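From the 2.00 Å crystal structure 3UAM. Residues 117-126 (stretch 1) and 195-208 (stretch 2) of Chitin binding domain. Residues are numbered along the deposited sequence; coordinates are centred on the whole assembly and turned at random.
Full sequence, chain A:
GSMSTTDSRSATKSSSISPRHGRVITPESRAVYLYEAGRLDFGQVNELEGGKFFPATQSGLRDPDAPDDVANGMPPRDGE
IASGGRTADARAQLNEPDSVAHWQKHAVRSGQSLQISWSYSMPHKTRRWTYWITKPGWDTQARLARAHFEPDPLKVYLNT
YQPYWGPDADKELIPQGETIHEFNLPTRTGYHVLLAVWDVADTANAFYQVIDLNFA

Stretch 1 (117-126) SWSYSMPHKT
Stretch 2 195-208: LAVWDVADTANAFY

Ser-117 to Ser-121 is the end of a strand that begins earlier in the chain; a loop then leads to Thr-126. In stretch 2, Leu-195 to Val-200 ends a strand that also begins earlier. A turn follows, and Asn-205 to Tyr-208 starts a returning strand that continues later. The two arms of stretch 2 pair through their backbones: Trp-198 N to Phe-207 O and Phe-207 N to Trp-198 O are both 2.9 Å. Strands 117-121 and 195-200 do not pair. Their axes pass 10.3 Å apart. Their N-to-C directions differ by 44° (signed crossing angle -44°), so they run in broadly the same sense, and side chains fill the gap.

Ser-117, Ser-119 and Ser-121 make no contact with stretch 2. Trp-118 and Tyr-120 point toward it. Trp-118 (phi/psi -95/140) has chi1 m (-70°) and chi2 83°. Trp-118 CZ2 lies 3.7 Å from Ala-196 CB. Trp-198 CB sits over one face of the Trp-118 six-membered ring, 4.0 Å from its centroid, a CH-pi contact. The edge of the Trp-198 indole also turns toward that ring, with planes at 52°.

Tyr-120 (-148/164) has chi1 m (-50°) and chi2 -81°. Its ring edge meets the face of the Trp-198 six-membered ring. The centroids of these Tyr-120 and Trp-198 rings are 4.6 Å apart, with planes at 55°, and Tyr-120 CD1 to Trp-198 CH2 is 3.5 Å. Trp-198 (-111/110; chi1 t, 173°; chi2 41°) is therefore shared by both aromatics.

Met-122 (52/63) turns the chain; its CA-to-CB bond points sideways and the end of the side chain leads away. Pro-123 CA comes 4.2 Å from Trp-198 CH2. His-124 (-79/157; chi1 m, chi2 -67°) points toward stretch 2. His-124 CG is 3.6 Å from Val-200 CG1, and His-124 CD2 is 3.8 Å from Phe-207 CE1, the rings meeting rim to rim. One water joins His-124 ND1 (2.9 Å), Lys-125 N (2.9 Å) and Asp-202 OD1 (2.7 Å).

Lys-125 (-57/125) is extended, with chi1 m and chi2 to chi4 t. Lys-125 O accepts a hydrogen bond from Ala-201 N (Ala-201 -67/-44) at 2.9 Å, nearly straight at 167°. Lys-125 NZ is 4.6 Å from Asp-202 OD2 (Asp-202 -108/24; chi1 p, 65°), too far for a salt bridge. A second water spans the charges, 2.8 Å from Lys-125 NZ and 2.6 Å from Asp-202 OD2.

Thr-126 (-112/129; chi1 m) forms an antiparallel, non-hydrogen-bonded bridge with Val-200, Thr-126 CA to Val-200 CA 4.7 Å; their side chains diverge. Thr-126 CA to Asp-199 O and Val-200 CA to Lys-125 O are 3.5 Å CA-H...O contacts. Thr-126 OG1 accepts from Trp-198 NE1 at 2.7 Å and donates to His-124 O at 3.1 Å. The indole nitrogen is thus satisfied within a buried contact.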

# COMPACT_ATOMS: atom_id res chain seq x y z
N SER A 117 -5.60 -9.11 4.14
CA SER A 117 -6.80 -9.12 3.31
C SER A 117 -7.07 -7.74 2.73
O SER A 117 -7.24 -6.77 3.46
CB SER A 117 -8.03 -9.58 4.10
OG SER A 117 -7.95 -10.94 4.48
N TRP A 118 -7.15 -7.68 1.41
CA TRP A 118 -7.70 -6.52 0.67
C TRP A 118 -9.15 -6.69 0.35
O TRP A 118 -9.58 -7.79 -0.01
CB TRP A 118 -6.99 -6.36 -0.65
CG TRP A 118 -5.58 -5.90 -0.56
CD1 TRP A 118 -4.44 -6.67 -0.32
CD2 TRP A 118 -5.08 -4.54 -0.74
NE1 TRP A 118 -3.32 -5.89 -0.34
CE2 TRP A 118 -3.65 -4.60 -0.57
CE3 TRP A 118 -5.68 -3.31 -1.01
CZ2 TRP A 118 -2.85 -3.47 -0.68
CZ3 TRP A 118 -4.88 -2.19 -1.12
CH2 TRP A 118 -3.49 -2.27 -0.95
N SER A 119 -9.93 -5.61 0.46
CA SER A 119 -11.29 -5.57 -0.06
C SER A 119 -11.40 -4.39 -1.02
O SER A 119 -10.54 -3.50 -1.00
CB SER A 119 -12.32 -5.45 1.04
OG SER A 119 -13.61 -5.76 0.55
N TYR A 120 -12.45 -4.40 -1.82
CA TYR A 120 -12.57 -3.53 -2.97
C TYR A 120 -14.02 -3.15 -3.21
O TYR A 120 -14.95 -3.77 -2.69
CB TYR A 120 -12.06 -4.24 -4.25
CG TYR A 120 -10.70 -4.89 -4.17
CD1 TYR A 120 -9.53 -4.13 -4.31
CD2 TYR A 120 -10.57 -6.26 -3.97
CE1 TYR A 120 -8.29 -4.72 -4.24
CE2 TYR A 120 -9.33 -6.86 -3.91
CZ TYR A 120 -8.19 -6.09 -4.05
OH TYR A 120 -6.96 -6.69 -4.00
N SER A 121 -14.18 -2.13 -4.02
CA SER A 121 -15.39 -1.95 -4.79
C SER A 121 -14.96 -1.69 -6.25
O SER A 121 -14.05 -0.87 -6.50
CB SER A 121 -16.20 -0.80 -4.22
OG SER A 121 -17.40 -0.69 -4.92
N MET A 122 -15.57 -2.42 -7.20
CA MET A 122 -15.27 -2.30 -8.63
C MET A 122 -13.77 -2.41 -8.86
O MET A 122 -13.14 -1.45 -9.32
CB MET A 122 -15.79 -0.96 -9.21
CG MET A 122 -17.20 -0.56 -8.84
SD MET A 122 -18.48 -1.58 -9.59
CE MET A 122 -19.93 -1.31 -8.55
N PRO A 123 -13.18 -3.58 -8.53
CA PRO A 123 -11.73 -3.72 -8.54
C PRO A 123 -11.12 -3.49 -9.90
O PRO A 123 -11.71 -3.79 -10.92
CB PRO A 123 -11.49 -5.17 -8.06
CG PRO A 123 -12.81 -5.86 -8.21
CD PRO A 123 -13.84 -4.79 -8.02
N HIS A 124 -9.93 -2.92 -9.89
CA HIS A 124 -9.16 -2.66 -11.11
C HIS A 124 -8.46 -3.88 -11.63
O HIS A 124 -8.17 -4.83 -10.88
CB HIS A 124 -8.08 -1.63 -10.78
CG HIS A 124 -8.55 -0.21 -10.81
ND1 HIS A 124 -8.93 0.39 -11.95
CD2 HIS A 124 -8.69 0.73 -9.80
CE1 HIS A 124 -9.28 1.67 -11.69
NE2 HIS A 124 -9.12 1.88 -10.36
N LYS A 125 -8.15 -3.87 -12.93
CA LYS A 125 -7.13 -4.79 -13.47
C LYS A 125 -5.80 -4.58 -12.74
O LYS A 125 -5.30 -3.49 -12.69
CB LYS A 125 -6.93 -4.53 -14.96
CG LYS A 125 -8.10 -4.94 -15.81
CD LYS A 125 -7.86 -4.66 -17.28
CE LYS A 125 -9.04 -5.10 -18.14
NZ LYS A 125 -8.82 -4.90 -19.60
N THR A 126 -5.24 -5.64 -12.19
CA THR A 126 -4.10 -5.54 -11.26
C THR A 126 -2.81 -6.12 -11.83
O THR A 126 -2.79 -7.26 -12.27
CB THR A 126 -4.41 -6.30 -9.99
OG1 THR A 126 -5.60 -5.77 -9.40
CG2 THR A 126 -3.24 -6.23 -8.99
N LEU A 195 4.07 -1.25 4.46
CA LEU A 195 3.36 -0.53 3.43
C LEU A 195 2.87 -1.53 2.39
O LEU A 195 3.67 -2.20 1.73
CB LEU A 195 4.28 0.50 2.78
CG LEU A 195 3.72 1.21 1.54
CD1 LEU A 195 2.49 2.02 1.94
CD2 LEU A 195 4.81 2.07 0.90
N ALA A 196 1.56 -1.62 2.27
CA ALA A 196 0.95 -2.52 1.29
C ALA A 196 0.48 -1.67 0.12
O ALA A 196 -0.24 -0.67 0.33
CB ALA A 196 -0.23 -3.26 1.94
N VAL A 197 0.88 -2.06 -1.11
CA VAL A 197 0.62 -1.28 -2.32
C VAL A 197 0.00 -2.14 -3.43
O VAL A 197 0.56 -3.18 -3.79
CB VAL A 197 1.90 -0.62 -2.86
CG1 VAL A 197 1.59 0.34 -4.02
CG2 VAL A 197 2.65 0.11 -1.74
N TRP A 198 -1.10 -1.66 -3.99
CA TRP A 198 -1.85 -2.34 -5.04
C TRP A 198 -1.72 -1.59 -6.35
O TRP A 198 -2.28 -0.52 -6.48
CB TRP A 198 -3.30 -2.40 -4.60
CG TRP A 198 -4.29 -2.92 -5.62
CD1 TRP A 198 -4.13 -3.98 -6.49
CD2 TRP A 198 -5.63 -2.44 -5.85
NE1 TRP A 198 -5.25 -4.17 -7.24
CE2 TRP A 198 -6.20 -3.29 -6.90
CE3 TRP A 198 -6.43 -1.46 -5.28
CZ2 TRP A 198 -7.46 -3.10 -7.39
CZ3 TRP A 198 -7.71 -1.29 -5.78
CH2 TRP A 198 -8.21 -2.10 -6.81
N ASP A 199 -1.00 -2.16 -7.33
CA ASP A 199 -0.67 -1.51 -8.62
C ASP A 199 -1.72 -1.85 -9.69
O ASP A 199 -1.98 -3.04 -9.98
CB ASP A 199 0.66 -2.00 -9.21
CG ASP A 199 1.89 -1.43 -8.54
OD1 ASP A 199 1.80 -0.75 -7.49
OD2 ASP A 199 2.98 -1.70 -9.10
N VAL A 200 -2.25 -0.82 -10.33
CA VAL A 200 -3.26 -0.96 -11.35
C VAL A 200 -2.58 -0.99 -12.73
O VAL A 200 -1.78 -0.10 -13.07
CB VAL A 200 -4.27 0.21 -11.29
CG1 VAL A 200 -5.31 0.10 -12.42
CG2 VAL A 200 -4.94 0.26 -9.92
N ALA A 201 -2.91 -2.02 -13.50
CA ALA A 201 -2.25 -2.27 -14.78
C ALA A 201 -2.54 -1.21 -15.83
O ALA A 201 -1.62 -0.77 -16.54
CB ALA A 201 -2.64 -3.64 -15.31
N ASP A 202 -3.80 -0.82 -15.93
CA ASP A 202 -4.25 0.07 -17.00
C ASP A 202 -4.58 1.50 -16.54
O ASP A 202 -5.33 2.23 -17.20
CB ASP A 202 -5.42 -0.57 -17.73
CG ASP A 202 -6.65 -0.71 -16.87
OD1 ASP A 202 -6.54 -0.57 -15.63
OD2 ASP A 202 -7.71 -1.03 -17.44
N THR A 203 -3.99 1.90 -15.42
CA THR A 203 -3.95 3.30 -15.03
C THR A 203 -2.56 3.68 -14.56
O THR A 203 -1.66 2.84 -14.42
CB THR A 203 -4.97 3.66 -13.93
OG1 THR A 203 -4.43 3.28 -12.66
CG2 THR A 203 -6.40 3.00 -14.19
N ALA A 204 -2.40 4.96 -14.31
CA ALA A 204 -1.16 5.51 -13.80
C ALA A 204 -0.87 5.20 -12.33
O ALA A 204 0.21 5.54 -11.84
CB ALA A 204 -1.22 7.02 -13.98
N ASN A 205 -1.84 4.58 -11.63
CA ASN A 205 -1.87 4.67 -10.17
C ASN A 205 -1.78 3.34 -9.42
O ASN A 205 -1.88 2.23 -10.01
CB ASN A 205 -3.14 5.39 -9.72
CG ASN A 205 -3.20 6.84 -10.17
OD1 ASN A 205 -2.19 7.50 -10.32
ND2 ASN A 205 -4.40 7.34 -10.35
N ALA A 206 -1.53 3.49 -8.12
CA ALA A 206 -1.56 2.43 -7.13
C ALA A 206 -2.30 2.92 -5.89
O ALA A 206 -2.41 4.12 -5.66
CB ALA A 206 -0.15 2.01 -6.75
N PHE A 207 -2.81 1.98 -5.11
CA PHE A 207 -3.43 2.30 -3.84
C PHE A 207 -2.45 1.95 -2.72
O PHE A 207 -1.85 0.87 -2.70
CB PHE A 207 -4.75 1.54 -3.67
CG PHE A 207 -5.82 1.97 -4.65
CD1 PHE A 207 -5.67 1.77 -6.01
CD2 PHE A 207 -6.98 2.62 -4.21
CE1 PHE A 207 -6.64 2.20 -6.92
CE2 PHE A 207 -7.95 3.04 -5.10
CZ PHE A 207 -7.78 2.84 -6.47
N TYR A 208 -2.32 2.87 -1.77
CA TYR A 208 -1.32 2.83 -0.71
C TYR A 208 -1.97 2.60 0.64
O TYR A 208 -2.77 3.42 1.10
CB TYR A 208 -0.53 4.15 -0.73
CG TYR A 208 0.42 4.25 -1.89
CD1 TYR A 208 -0.02 4.68 -3.14
CD2 TYR A 208 1.77 3.95 -1.74
CE1 TYR A 208 0.86 4.76 -4.22
CE2 TYR A 208 2.65 4.02 -2.81
CZ TYR A 208 2.20 4.42 -4.04
OH TYR A 208 3.08 4.52 -5.11
O HOH W 1 -8.69 -1.39 -14.26
O HOH W 2 -8.38 -2.18 -19.62